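Local coordinates for dual function macrocyclase-peptidase POPB (Galerina marginata, PDB 5N4B), which cleaves peptides after proline residues and closes peptides into rings, processing the precursor of the amanitin toxins in two steps, at residues 376-381 with 501-506; 333-338 with 359-364; 404-409 with 419-424. The protein carries 1 engineered substitution. All blocks are in the same frame, centred on the assembly; numbering follows the deposited sequence. Where two conformers were deposited one is given.

Contact 1 (376-381 with 501-506)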
ATOM      1  N   ILE A 376      10.371  12.914  -9.976  1.00  8.36           N
ATOM      2  CA  ILE A 376      11.096  11.861  -9.265  0.67  8.15           C
ATOM      3  C   ILE A 376      11.294  10.731 -10.246  1.00  9.33           C
ATOM      4  O   ILE A 376      10.320  10.220 -10.829  1.00  9.13           O
ATOM      5  CB  ILE A 376      10.369  11.394  -8.007  0.67  8.51           C
ATOM      6  CG1 ILE A 376      10.378  12.530  -6.995  0.67 11.93           C
ATOM      7  CG2 ILE A 376      11.066  10.132  -7.422  0.67  9.77           C
ATOM      8  CD1 ILE A 376       9.501  12.250  -5.833  0.67 12.00           C
ATOM      9  N   TYR A 377      12.559  10.369 -10.448  1.00  9.61           N
ATOM     10  CA  TYR A 377      12.971   9.205 -11.213  1.00  9.04           C
ATOM     11  C   TYR A 377      13.430   8.129 -10.259  1.00  9.24           C
ATOM     12  O   TYR A 377      14.143   8.401  -9.269  1.00 12.86           O
ATOM     13  CB  TYR A 377      14.114   9.542 -12.147  1.00 10.88           C
ATOM     14  CG  TYR A 377      13.679  10.228 -13.394  1.00 11.09           C
ATOM     15  CD1 TYR A 377      13.253   9.480 -14.460  1.00  9.88           C
ATOM     16  CD2 TYR A 377      13.693  11.602 -13.508  1.00 13.30           C
ATOM     17  CE1 TYR A 377      12.816  10.080 -15.650  1.00  9.79           C
ATOM     18  CE2 TYR A 377      13.305  12.207 -14.688  1.00 14.60           C
ATOM     19  CZ  TYR A 377      12.850  11.431 -15.728  1.00 15.01           C
ATOM     20  OH  TYR A 377      12.425  12.123 -16.847  1.00 15.98           O
ATOM     21  N   LYS A 378      13.020   6.920 -10.529  1.00  9.07           N
ATOM     22  CA  LYS A 378      13.447   5.759  -9.764  1.00  9.78           C
ATOM     23  C   LYS A 378      14.481   5.027 -10.613  1.00 10.86           C
ATOM     24  O   LYS A 378      14.122   4.425 -11.620  1.00 11.55           O
ATOM     25  CB  LYS A 378      12.263   4.874  -9.405  1.00 10.92           C
ATOM     26  CG  LYS A 378      12.596   3.783  -8.402  1.00 12.53           C
ATOM     27  CD  LYS A 378      11.453   2.854  -8.139  1.00 17.25           C
ATOM     28  CE  LYS A 378      10.223   3.589  -7.570  1.00 15.10           C
ATOM     29  NZ  LYS A 378      10.477   4.297  -6.303  1.00 17.59           N
ATOM     30  N   ARG A 379      15.758   5.119 -10.244  1.00 10.04           N
ATOM     31  CA  ARG A 379      16.848   4.536 -11.005  1.00  9.96           C
ATOM     32  C   ARG A 379      17.491   3.483 -10.097  1.00 12.89           C
ATOM     33  O   ARG A 379      17.945   3.803  -8.981  1.00 12.62           O
ATOM     34  CB  ARG A 379      17.864   5.623 -11.381  1.00 13.93           C
ATOM     35  CG  ARG A 379      18.969   5.056 -12.265  1.00 17.89           C
ATOM     36  CD  ARG A 379      20.166   6.036 -12.405  1.00 25.00           C
ATOM     37  NE  ARG A 379      19.620   7.322 -12.678  1.00 27.85           N
ATOM     38  CZ  ARG A 379      19.152   7.719 -13.853  1.00 30.07           C
ATOM     39  NH1 ARG A 379      19.214   6.925 -14.922  1.00 35.11           N
ATOM     40  NH2 ARG A 379      18.612   8.946 -13.927  1.00 34.56           N
ATOM     41  N   ASN A 380      17.510   2.234 -10.547  1.00 12.20           N
ATOM     42  CA  ASN A 380      18.022   1.156  -9.705  1.00 14.05           C
ATOM     43  C   ASN A 380      17.299   1.138  -8.350  1.00 13.25           C
ATOM     44  O   ASN A 380      17.869   0.833  -7.311  1.00 14.33           O
ATOM     45  CB  ASN A 380      19.544   1.207  -9.529  1.00 16.44           C
ATOM     46  CG  ASN A 380      20.297   1.029 -10.793  1.00 24.95           C
ATOM     47  OD1 ASN A 380      21.205   1.819 -11.116  1.00 30.95           O
ATOM     48  ND2 ASN A 380      19.927   0.052 -11.515  1.00 22.52           N
ATOM     49  N   VAL A 381      15.994   1.406  -8.374  1.00 12.69           N
ATOM     50  CA  VAL A 381      15.097   1.325  -7.232  1.00 11.50           C
ATOM     51  C   VAL A 381      15.407   2.367  -6.177  1.00 13.27           C
ATOM     52  O   VAL A 381      14.981   2.243  -5.011  1.00 15.16           O
ATOM     53  CB  VAL A 381      15.052  -0.102  -6.639  1.00 13.11           C
ATOM     54  CG1 VAL A 381      13.703  -0.323  -5.919  1.00 15.10           C
ATOM     55  CG2 VAL A 381      15.252  -1.170  -7.692  1.00 14.58           C
ATOM     56  N   ALA A 501       2.916  -4.273 -10.364  1.00 12.79           N
ATOM     57  CA  ALA A 501       3.771  -3.126 -10.653  1.00 11.82           C
ATOM     58  C   ALA A 501       4.078  -2.310  -9.407  1.00 14.76           C
ATOM     59  O   ALA A 501       4.477  -1.136  -9.501  1.00 15.62           O
ATOM     60  CB  ALA A 501       3.183  -2.250 -11.770  1.00 14.52           C
ATOM     61  N   THR A 502       3.945  -2.893  -8.215  1.00 13.37           N
ATOM     62  CA  THR A 502       4.305  -2.244  -6.960  1.00 12.33           C
ATOM     63  C   THR A 502       5.808  -2.431  -6.770  1.00 14.40           C
ATOM     64  O   THR A 502       6.326  -3.538  -6.870  1.00 16.79           O
ATOM     65  CB  THR A 502       3.503  -2.863  -5.830  1.00 13.50           C
ATOM     66  OG1 THR A 502       2.106  -2.614  -6.103  1.00 19.64           O
ATOM     67  CG2 THR A 502       3.898  -2.292  -4.481  1.00 19.82           C
ATOM     68  N   SER A 503       6.502  -1.334  -6.535  1.00 12.91           N
ATOM     69  CA  SER A 503       7.941  -1.342  -6.323  0.51 12.18           C
ATOM     70  C   SER A 503       8.268  -1.615  -4.861  1.00 12.60           C
ATOM     71  O   SER A 503       7.666  -1.029  -3.946  1.00 14.71           O
ATOM     72  CB  SER A 503       8.522  -0.000  -6.748  0.51 14.71           C
ATOM     73  OG  SER A 503       8.501   0.095  -8.159  0.51 16.95           O
ATOM     74  N   ALA A 504       9.250  -2.499  -4.652  1.00 12.83           N
ATOM     75  CA  ALA A 504       9.684  -2.831  -3.289  1.00 14.16           C
ATOM     76  C   ALA A 504      10.744  -1.820  -2.882  1.00 12.52           C
ATOM     77  O   ALA A 504      11.944  -2.073  -2.884  1.00 12.95           O
ATOM     78  CB  ALA A 504      10.183  -4.269  -3.205  1.00 15.46           C
ATOM     79  N   ASP A 505      10.260  -0.607  -2.571  1.00 13.45           N
ATOM     80  CA  ASP A 505      11.090   0.579  -2.338  1.00 12.64           C
ATOM     81  C   ASP A 505      11.719   0.591  -0.939  1.00 11.04           C
ATOM     82  O   ASP A 505      11.140   0.059   0.018  1.00 12.13           O
ATOM     83  CB  ASP A 505      10.233   1.835  -2.397  1.00 14.34           C
ATOM     84  CG  ASP A 505       9.821   2.239  -3.767  1.00 19.35           C
ATOM     85  OD1 ASP A 505      10.497   1.867  -4.742  1.00 18.34           O
ATOM     86  OD2 ASP A 505       8.814   2.969  -3.840  1.00 24.47           O
ATOM     87  N   PRO A 506      12.843   1.275  -0.761  1.00 10.66           N
ATOM     88  CA  PRO A 506      13.366   1.528   0.597  1.00 10.02           C
ATOM     89  C   PRO A 506      12.318   2.159   1.487  1.00 10.53           C
ATOM     90  O   PRO A 506      11.490   2.943   1.047  1.00 11.02           O
ATOM     91  CB  PRO A 506      14.524   2.495   0.354  1.00 12.11           C
ATOM     92  CG  PRO A 506      14.966   2.199  -1.092  1.00 12.09           C
ATOM     93  CD  PRO A 506      13.680   1.863  -1.812  1.00 11.91           C
TER

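Contact 2 (333-338 with 359-364)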
ATOM      1  N   ALA A 333       6.035   3.564 -23.841  1.00 12.75           N
ATOM      2  CA  ALA A 333       7.076   4.072 -22.941  1.00 13.03           C
ATOM      3  C   ALA A 333       6.995   3.370 -21.603  1.00 10.18           C
ATOM      4  O   ALA A 333       6.492   3.918 -20.626  1.00 11.15           O
ATOM      5  CB  ALA A 333       6.961   5.582 -22.776  1.00 14.57           C
ATOM      6  N   PRO A 334       7.494   2.145 -21.539  1.00 11.06           N
ATOM      7  CA  PRO A 334       7.331   1.352 -20.321  1.00 12.75           C
ATOM      8  C   PRO A 334       7.963   1.942 -19.096  1.00 11.99           C
ATOM      9  O   PRO A 334       7.538   1.591 -17.980  1.00 12.08           O
ATOM     10  CB  PRO A 334       7.916  -0.003 -20.693  1.00 16.89           C
ATOM     11  CG  PRO A 334       8.776   0.234 -21.831  1.00 17.62           C
ATOM     12  CD  PRO A 334       8.154   1.385 -22.607  1.00 13.07           C
ATOM     13  N   GLN A 335       8.930   2.866 -19.211  1.00 10.71           N
ATOM     14  CA  GLN A 335       9.519   3.535 -18.061  1.00 10.98           C
ATOM     15  C   GLN A 335       8.859   4.874 -17.756  1.00 11.83           C
ATOM     16  O   GLN A 335       9.315   5.592 -16.848  1.00 10.82           O
ATOM     17  CB  GLN A 335      11.014   3.739 -18.286  1.00 12.01           C
ATOM     18  CG  GLN A 335      11.797   2.467 -18.395  1.00 12.56           C
ATOM     19  CD  GLN A 335      12.221   1.900 -17.113  1.00 14.83           C
ATOM     20  OE1 GLN A 335      11.606   2.054 -16.083  1.00 15.02           O
ATOM     21  NE2 GLN A 335      13.350   1.182 -17.167  1.00 25.36           N
ATOM     22  N   TYR A 336       7.775   5.194 -18.462  1.00  9.37           N
ATOM     23  CA  TYR A 336       6.980   6.407 -18.318  1.00  8.55           C
ATOM     24  C   TYR A 336       7.679   7.642 -18.882  1.00  9.00           C
ATOM     25  O   TYR A 336       8.897   7.678 -19.066  1.00 10.33           O
ATOM     26  CB  TYR A 336       6.490   6.597 -16.879  1.00  8.49           C
ATOM     27  CG  TYR A 336       5.432   5.643 -16.401  1.00  8.69           C
ATOM     28  CD1 TYR A 336       5.741   4.343 -16.024  1.00 10.79           C
ATOM     29  CD2 TYR A 336       4.102   6.038 -16.330  1.00  9.16           C
ATOM     30  CE1 TYR A 336       4.753   3.470 -15.551  1.00 10.80           C
ATOM     31  CE2 TYR A 336       3.127   5.159 -15.873  1.00 10.79           C
ATOM     32  CZ  TYR A 336       3.475   3.890 -15.492  1.00 10.81           C
ATOM     33  OH  TYR A 336       2.534   2.959 -15.019  1.00 12.85           O
ATOM     34  N   LYS A 337       6.877   8.676 -19.113  1.00  8.06           N
ATOM     35  CA  LYS A 337       7.304   9.932 -19.738  1.00  8.77           C
ATOM     36  C   LYS A 337       6.202  10.956 -19.528  1.00  8.26           C
ATOM     37  O   LYS A 337       5.136  10.630 -19.023  1.00  9.02           O
ATOM     38  CB  LYS A 337       7.601   9.764 -21.232  1.00  9.73           C
ATOM     39  CG  LYS A 337       6.399   9.386 -22.064  1.00 10.39           C
ATOM     40  CD  LYS A 337       6.711   9.295 -23.528  1.00 12.04           C
ATOM     41  CE  LYS A 337       5.537   8.798 -24.337  1.00 13.58           C
ATOM     42  NZ  LYS A 337       5.901   8.830 -25.811  1.00 15.40           N
ATOM     43  N   VAL A 338       6.462  12.198 -19.889  1.00  9.83           N
ATOM     44  CA  VAL A 338       5.438  13.244 -19.876  1.00  9.74           C
ATOM     45  C   VAL A 338       5.131  13.615 -21.305  1.00 10.11           C
ATOM     46  O   VAL A 338       6.056  13.977 -22.061  1.00 10.17           O
ATOM     47  CB  VAL A 338       5.854  14.502 -19.098  1.00  9.31           C
ATOM     48  CG1 VAL A 338       4.738  15.544 -19.139  1.00 10.21           C
ATOM     49  CG2 VAL A 338       6.243  14.185 -17.670  1.00 10.80           C
ATOM     50  N   ASP A 359      16.264   3.692 -18.909  1.00 18.28           N
ATOM     51  CA  ASP A 359      16.692   2.929 -17.733  1.00 24.98           C
ATOM     52  C   ASP A 359      16.403   3.657 -16.412  1.00 25.39           C
ATOM     53  O   ASP A 359      17.156   3.527 -15.425  1.00 18.80           O
ATOM     54  CB  ASP A 359      18.173   2.585 -17.844  1.00 33.93           C
ATOM     55  CG  ASP A 359      18.468   1.613 -18.986  1.00 37.83           C
ATOM     56  OD1 ASP A 359      17.921   0.469 -19.026  1.00 38.87           O
ATOM     57  OD2 ASP A 359      19.232   2.034 -19.861  1.00 34.67           O
ATOM     58  N   ALA A 360      15.378   4.503 -16.386  1.00 15.87           N
ATOM     59  CA  ALA A 360      14.919   5.013 -15.107  1.00 13.13           C
ATOM     60  C   ALA A 360      13.435   5.301 -15.237  1.00 13.55           C
ATOM     61  O   ALA A 360      13.017   5.956 -16.186  1.00 14.06           O
ATOM     62  CB  ALA A 360      15.633   6.287 -14.692  1.00 18.87           C
ATOM     63  N   LYS A 361      12.656   4.863 -14.264  1.00 10.42           N
ATOM     64  CA  LYS A 361      11.220   5.041 -14.274  1.00 10.59           C
ATOM     65  C   LYS A 361      10.877   6.435 -13.789  1.00  9.97           C
ATOM     66  O   LYS A 361      11.293   6.875 -12.721  1.00 10.57           O
ATOM     67  CB  LYS A 361      10.587   4.001 -13.357  1.00 11.65           C
ATOM     68  CG  LYS A 361       9.078   4.080 -13.301  1.00 13.57           C
ATOM     69  CD  LYS A 361       8.517   3.056 -12.333  1.00 15.31           C
ATOM     70  CE  LYS A 361       7.073   3.009 -12.362  1.00 16.91           C
ATOM     71  NZ  LYS A 361       6.595   2.102 -11.269  1.00 22.18           N
ATOM     72  N   LEU A 362      10.034   7.111 -14.535  1.00  9.31           N
ATOM     73  CA  LEU A 362       9.478   8.384 -14.087  1.00  8.22           C
ATOM     74  C   LEU A 362       8.323   8.048 -13.146  1.00  8.58           C
ATOM     75  O   LEU A 362       7.277   7.544 -13.582  1.00 11.44           O
ATOM     76  CB  LEU A 362       9.018   9.205 -15.278  1.00  9.61           C
ATOM     77  CG  LEU A 362       8.363  10.548 -14.939  1.00  8.66           C
ATOM     78  CD1 LEU A 362       9.370  11.477 -14.256  1.00 12.35           C
ATOM     79  CD2 LEU A 362       7.755  11.174 -16.148  1.00 10.20           C
ATOM     80  N   ALA A 363       8.508   8.305 -11.866  1.00  8.86           N
ATOM     81  CA  ALA A 363       7.573   7.856 -10.824  1.00  8.94           C
ATOM     82  C   ALA A 363       6.533   8.894 -10.455  1.00  8.70           C
ATOM     83  O   ALA A 363       5.407   8.523 -10.100  1.00 11.16           O
ATOM     84  CB  ALA A 363       8.363   7.482  -9.567  1.00 12.29           C
ATOM     85  N   GLN A 364       6.885  10.172 -10.490  1.00  8.91           N
ATOM     86  CA  GLN A 364       5.975  11.241 -10.084  1.00  9.46           C
ATOM     87  C   GLN A 364       6.398  12.540 -10.759  1.00  8.36           C
ATOM     88  O   GLN A 364       7.608  12.812 -10.864  1.00  8.61           O
ATOM     89  CB  GLN A 364       6.039  11.408  -8.562  1.00  8.91           C
ATOM     90  CG  GLN A 364       4.962  12.345  -8.012  1.00 10.50           C
ATOM     91  CD  GLN A 364       5.040  12.647  -6.519  1.00 10.54           C
ATOM     92  OE1 GLN A 364       5.954  12.261  -5.808  1.00 12.08           O
ATOM     93  NE2 GLN A 364       4.109  13.449  -6.069  1.00 15.06           N
TER
HETATM   94  O   HOH W   1      11.384   7.580 -17.913  1.00  6.47           O

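Contact 3 (404-409 with 419-424)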
ATOM      1  N   GLY A 404      17.194   6.589  -1.117  1.00 12.35           N
ATOM      2  CA  GLY A 404      15.974   6.050  -0.580  1.00 14.73           C
ATOM      3  C   GLY A 404      14.796   6.319  -1.487  1.00 12.94           C
ATOM      4  O   GLY A 404      14.929   6.343  -2.718  1.00 13.53           O
ATOM      5  N   ALA A 405      13.646   6.527  -0.873  1.00 10.21           N
ATOM      6  CA  ALA A 405      12.388   6.794  -1.554  1.00 10.04           C
ATOM      7  C   ALA A 405      11.954   8.222  -1.269  1.00  9.76           C
ATOM      8  O   ALA A 405      12.106   8.723  -0.138  1.00 11.63           O
ATOM      9  CB  ALA A 405      11.285   5.830  -1.092  1.00 12.63           C
ATOM     10  N   ALA A 406      11.415   8.890  -2.281  1.00  9.21           N
ATOM     11  CA  ALA A 406      11.032  10.295  -2.181  1.00  9.90           C
ATOM     12  C   ALA A 406       9.630  10.524  -2.739  1.00 11.59           C
ATOM     13  O   ALA A 406       9.184   9.833  -3.656  1.00 13.58           O
ATOM     14  CB  ALA A 406      11.987  11.139  -2.953  1.00 11.87           C
ATOM     15  N   SER A 407       8.929  11.498  -2.180  1.00  9.86           N
ATOM     16  CA  SER A 407       7.659  11.975  -2.722  1.00 11.41           C
ATOM     17  C   SER A 407       7.600  13.494  -2.663  1.00 11.28           C
ATOM     18  O   SER A 407       8.297  14.122  -1.858  1.00 12.42           O
ATOM     19  CB  SER A 407       6.488  11.501  -1.890  1.00 15.11           C
ATOM     20  OG  SER A 407       6.505  10.127  -1.705  1.00 24.32           O
ATOM     21  N   ILE A 408       6.797  14.079  -3.571  1.00 12.61           N
ATOM     22  CA  ILE A 408       6.626  15.528  -3.666  1.00 13.46           C
ATOM     23  C   ILE A 408       5.293  15.868  -3.055  1.00 14.86           C
ATOM     24  O   ILE A 408       4.308  15.185  -3.325  1.00 15.52           O
ATOM     25  CB  ILE A 408       6.651  16.006  -5.122  1.00 14.64           C
ATOM     26  CG1 ILE A 408       7.848  15.475  -5.890  1.00 13.69           C
ATOM     27  CG2 ILE A 408       6.620  17.553  -5.174  1.00 16.35           C
ATOM     28  CD1 ILE A 408       7.648  15.530  -7.384  1.00 19.01           C
ATOM     29  N   ALA A 409       5.237  16.972  -2.340  1.00 12.56           N
ATOM     30  CA  ALA A 409       4.001  17.547  -1.800  1.00 15.71           C
ATOM     31  C   ALA A 409       3.985  19.042  -2.104  1.00 14.18           C
ATOM     32  O   ALA A 409       4.913  19.775  -1.730  1.00 14.98           O
ATOM     33  CB  ALA A 409       3.939  17.352  -0.290  1.00 20.19           C
ATOM     34  N   LEU A 419       9.581  17.957  -0.233  1.00 11.48           N
ATOM     35  CA  LEU A 419       9.935  16.564  -0.491  1.00 10.20           C
ATOM     36  C   LEU A 419       9.905  15.807   0.821  1.00 10.60           C
ATOM     37  O   LEU A 419      10.443  16.286   1.839  1.00 12.73           O
ATOM     38  CB  LEU A 419      11.318  16.414  -1.106  1.00 12.99           C
ATOM     39  CG  LEU A 419      11.608  17.216  -2.348  1.00 11.65           C
ATOM     40  CD1 LEU A 419      13.115  17.086  -2.700  1.00 14.77           C
ATOM     41  CD2 LEU A 419      10.752  16.800  -3.474  1.00 12.89           C
ATOM     42  N   THR A 420       9.292  14.632   0.806  1.00 10.39           N
ATOM     43  CA  THR A 420       9.373  13.715   1.940  1.00  9.99           C
ATOM     44  C   THR A 420      10.308  12.573   1.554  1.00 11.03           C
ATOM     45  O   THR A 420      10.135  11.937   0.504  1.00 12.37           O
ATOM     46  CB  THR A 420       8.018  13.229   2.409  1.00 14.92           C
ATOM     47  OG1 THR A 420       7.338  12.580   1.369  1.00 17.90           O
ATOM     48  CG2 THR A 420       7.160  14.418   2.801  1.00 16.07           C
ATOM     49  N   LEU A 421      11.326  12.357   2.374  1.00  9.18           N
ATOM     50  CA  LEU A 421      12.473  11.497   2.082  1.00 10.24           C
ATOM     51  C   LEU A 421      12.591  10.466   3.195  1.00  9.25           C
ATOM     52  O   LEU A 421      12.620  10.827   4.382  1.00 10.61           O
ATOM     53  CB  LEU A 421      13.774  12.333   2.017  1.00 10.80           C
ATOM     54  CG  LEU A 421      13.697  13.527   1.065  1.00 11.08           C
ATOM     55  CD1 LEU A 421      14.955  14.334   1.235  1.00 15.51           C
ATOM     56  CD2 LEU A 421      13.501  13.094  -0.373  1.00 10.83           C
ATOM     57  N   SER A 422      12.689   9.201   2.830  1.00  9.68           N
ATOM     58  CA  SER A 422      12.944   8.163   3.831  1.00  9.05           C
ATOM     59  C   SER A 422      13.638   6.985   3.177  1.00  9.59           C
ATOM     60  O   SER A 422      13.696   6.876   1.959  1.00  9.87           O
ATOM     61  CB  SER A 422      11.680   7.708   4.541  1.00 10.08           C
ATOM     62  OG  SER A 422      10.874   6.896   3.697  1.00 13.09           O
ATOM     63  N   GLY A 423      14.181   6.099   3.998  1.00  9.60           N
ATOM     64  CA  GLY A 423      14.854   4.932   3.490  1.00  8.55           C
ATOM     65  C   GLY A 423      15.280   4.058   4.640  1.00 10.06           C
ATOM     66  O   GLY A 423      14.875   4.271   5.777  1.00  9.86           O
ATOM     67  N   PHE A 424      16.056   3.028   4.335  1.00  9.67           N
ATOM     68  CA  PHE A 424      16.320   2.017   5.341  1.00 10.54           C
ATOM     69  C   PHE A 424      16.966   2.578   6.588  1.00 12.17           C
ATOM     70  O   PHE A 424      16.691   2.061   7.693  1.00 13.67           O
ATOM     71  CB  PHE A 424      17.175   0.881   4.759  1.00 10.65           C
ATOM     72  CG  PHE A 424      16.487   0.102   3.672  1.00 11.41           C
ATOM     73  CD1 PHE A 424      15.366  -0.627   3.918  1.00 10.57           C
ATOM     74  CD2 PHE A 424      17.013   0.099   2.391  1.00 12.38           C
ATOM     75  CE1 PHE A 424      14.722  -1.330   2.952  1.00 11.70           C
ATOM     76  CE2 PHE A 424      16.400  -0.623   1.405  1.00 12.94           C
ATOM     77  CZ  PHE A 424      15.261  -1.339   1.657  1.00 11.20           C
TER
HETATM   78  O   HOH W   2       9.740   8.304   1.504  1.00 19.85           O
HETATM   79  O   HOH W   3       7.500   9.844   1.513  1.00 28.84           O

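Contact 1 (376-381 with 501-506)
Strand 376-379 ends here in a tight turn, Asn380 and Val381 both adopting positive phi, and Val381 CA comes within 6.4 Å of Asp505 CA in the irregular segment 501-506. That second segment kinks at Ala504, the centre of an inverse gamma turn, which Asp505 N closes with a weak hydrogen bond to Ser503 O. The contact is carried by Lys378. Its CB points toward the loop; with CG anti to the backbone N (chi1 -170°) the chain carries on across, and bends at chi3 and chi4 then swing the ammonium round. Lys378 NZ forms a salt bridge with Asp505 OD1 at 2.9 Å, arriving from above the carboxylate plane, 39° out of it. The last methylene joins in, Lys378 CE lying 3.3 Å from Asp505 OD1, and Ser503 OG rests against the same carbon at 3.9 Å from Lys378 CE. The ammonium has a second and stronger partner in Asp383, so it is held between two carboxylates, an arrangement that would probably keep it charged in this buried spot. Next to it Val381 uses one methyl and its carbonyl. Val381 CG1, anti to the backbone N, lies 3.9 Å from Ala504 O, while Val381 O sits 3.5 Å from Pro506 CD. Asp505 O itself accepts a hydrogen bond from an aromatic side chain of the bound peptide, and aromatic packing from that peptide also reaches Thr502 and Ala504. The salt bridge thus joins the beta-propeller to the alpha/beta-hydrolase part of the enzyme beside bound substrate, consistent with the closed form. Around it, the turn leads from strand 372-379 into strand 382-388, Val381 also touches Ser527, and segment 501-506 lies in the loop between strand 492-495 and helix 510-519.

Contact 2 (333-338 with 359-364)
Two successive blades of the beta-propeller meet here: the type I turn from Ala333 to Tyr336, leading into strand 337-342 of one blade, packs on the start of strand 361-368, the first of the next. One backbone bond fixes the match. Leu362 N donates to Gln335 O at 2.9 Å, nearly along the C=O axis and almost straight (163° at the hydrogen), and the same oxygen takes a CA-H...O contact at 3.2 Å from Lys361 CA. Water 1 lies close by, placed to donate to Tyr336 O at 2.7 Å and to Ala360 O at 2.9 Å; it has more acceptors in reach than protons, but it can link the blades a second time. Gln335, bent at chi2 (-85°), lays its amide over the backbone of 359-361. Its OE1 rests 3.5 Å from Lys361 CB, and the two side chains cross at about a right angle, while NE2 bonds to Lys358 O. Lys361 is fully extended and runs alongside Tyr336 in the same direction, Lys361 CE being 4.0 Å from Tyr336 CE1. Their polar tips are held elsewhere, the ammonium by Gly532 O and the phenol by Asp314. The apolar side of the seam belongs to Leu362, whose CB meets Tyr336 CB and whose CD2 sits 3.7 Å from Val338 CG2. Beyond, strand 372-379 pairs with strand 361-368, where Ala363 and Gln364 form a classic bulge opposite Ile376; Leu362 also touches Tyr377, and helix 536-540 packs on Pro334.

Contact 3 (404-409 with 419-424)
Four backbone hydrogen bonds tie strand 405-409 to strand 419-423 as an antiparallel ladder. Ala405 N donates to Ser422 O at 2.9 Å, almost along the C=O axis, and Ser422 N returns the bond to Ala405 O at 3.1 Å. One step on, Ser407 N reaches Thr420 O at 3.0 Å and Thr420 N reaches Ser407 O at 2.9 Å; this pair is more bent, approaching in the carbonyl planes. Between and beyond these lie the non-hydrogen-bonded pairs Ala406 with Leu421 and Ile408 with Leu419. Two waters extend the polar face. Water 2 donates to Ala405 O at 2.9 Å and is hydrogen-bonded to Ser422 OG, whereas water 3 lies 2.7 Å from Thr420 OG1 and is only weakly bound to Ser407 OG. Thr420 holds OG1 in the crowded position between backbone N and carbonyl carbon (chi1 58°), which puts that oxygen 3.5 Å from Ser407 CB. The strongest partner of this hydroxyl is a polar side chain of the bound peptide, and the peptide also packs on Ser407, so this face of the hairpin meets substrate. On the other face the contacts are purely apolar: Leu421 CD2 comes 3.6 Å from Ala406 CB, and Leu419 CD2 lies beside Ile408 CG1, the two chains running the same way. At the open end of the ladder Gly404 and Gly423 face each other without side chains, so their backbones come close and Ser422 O sits against Gly404 CA. The hairpin begins the last of seven four-stranded blades. Ala406, Leu419 and Leu421 lean on Ile385 of strand 382-388, Ile408 packs on Val374 and Ile376 of strand 372-379, and strand 426-434 continues the sheet beyond strand 416-423.

In the fold
All three contacts are largely buried, but each works at a different level of the fold. Contact 3 lies within a blade and relies on a regular backbone ladder; contact 2 joins neighbouring blades through one main-chain bond, a water and mixed packing; contact 1 crosses between domains and depends on a salt bridge. Contacts 1 and 2 share a sheet, since strands 361-368 and 372-379 pair through Lys378 N and Lys361 O. Ile376 of contact 1 also packs on Ala406 of contact 3, and Gln364 OE1 of contact 2 probably bonds to Ile408 N. Bound peptide touches contacts 1 and 3.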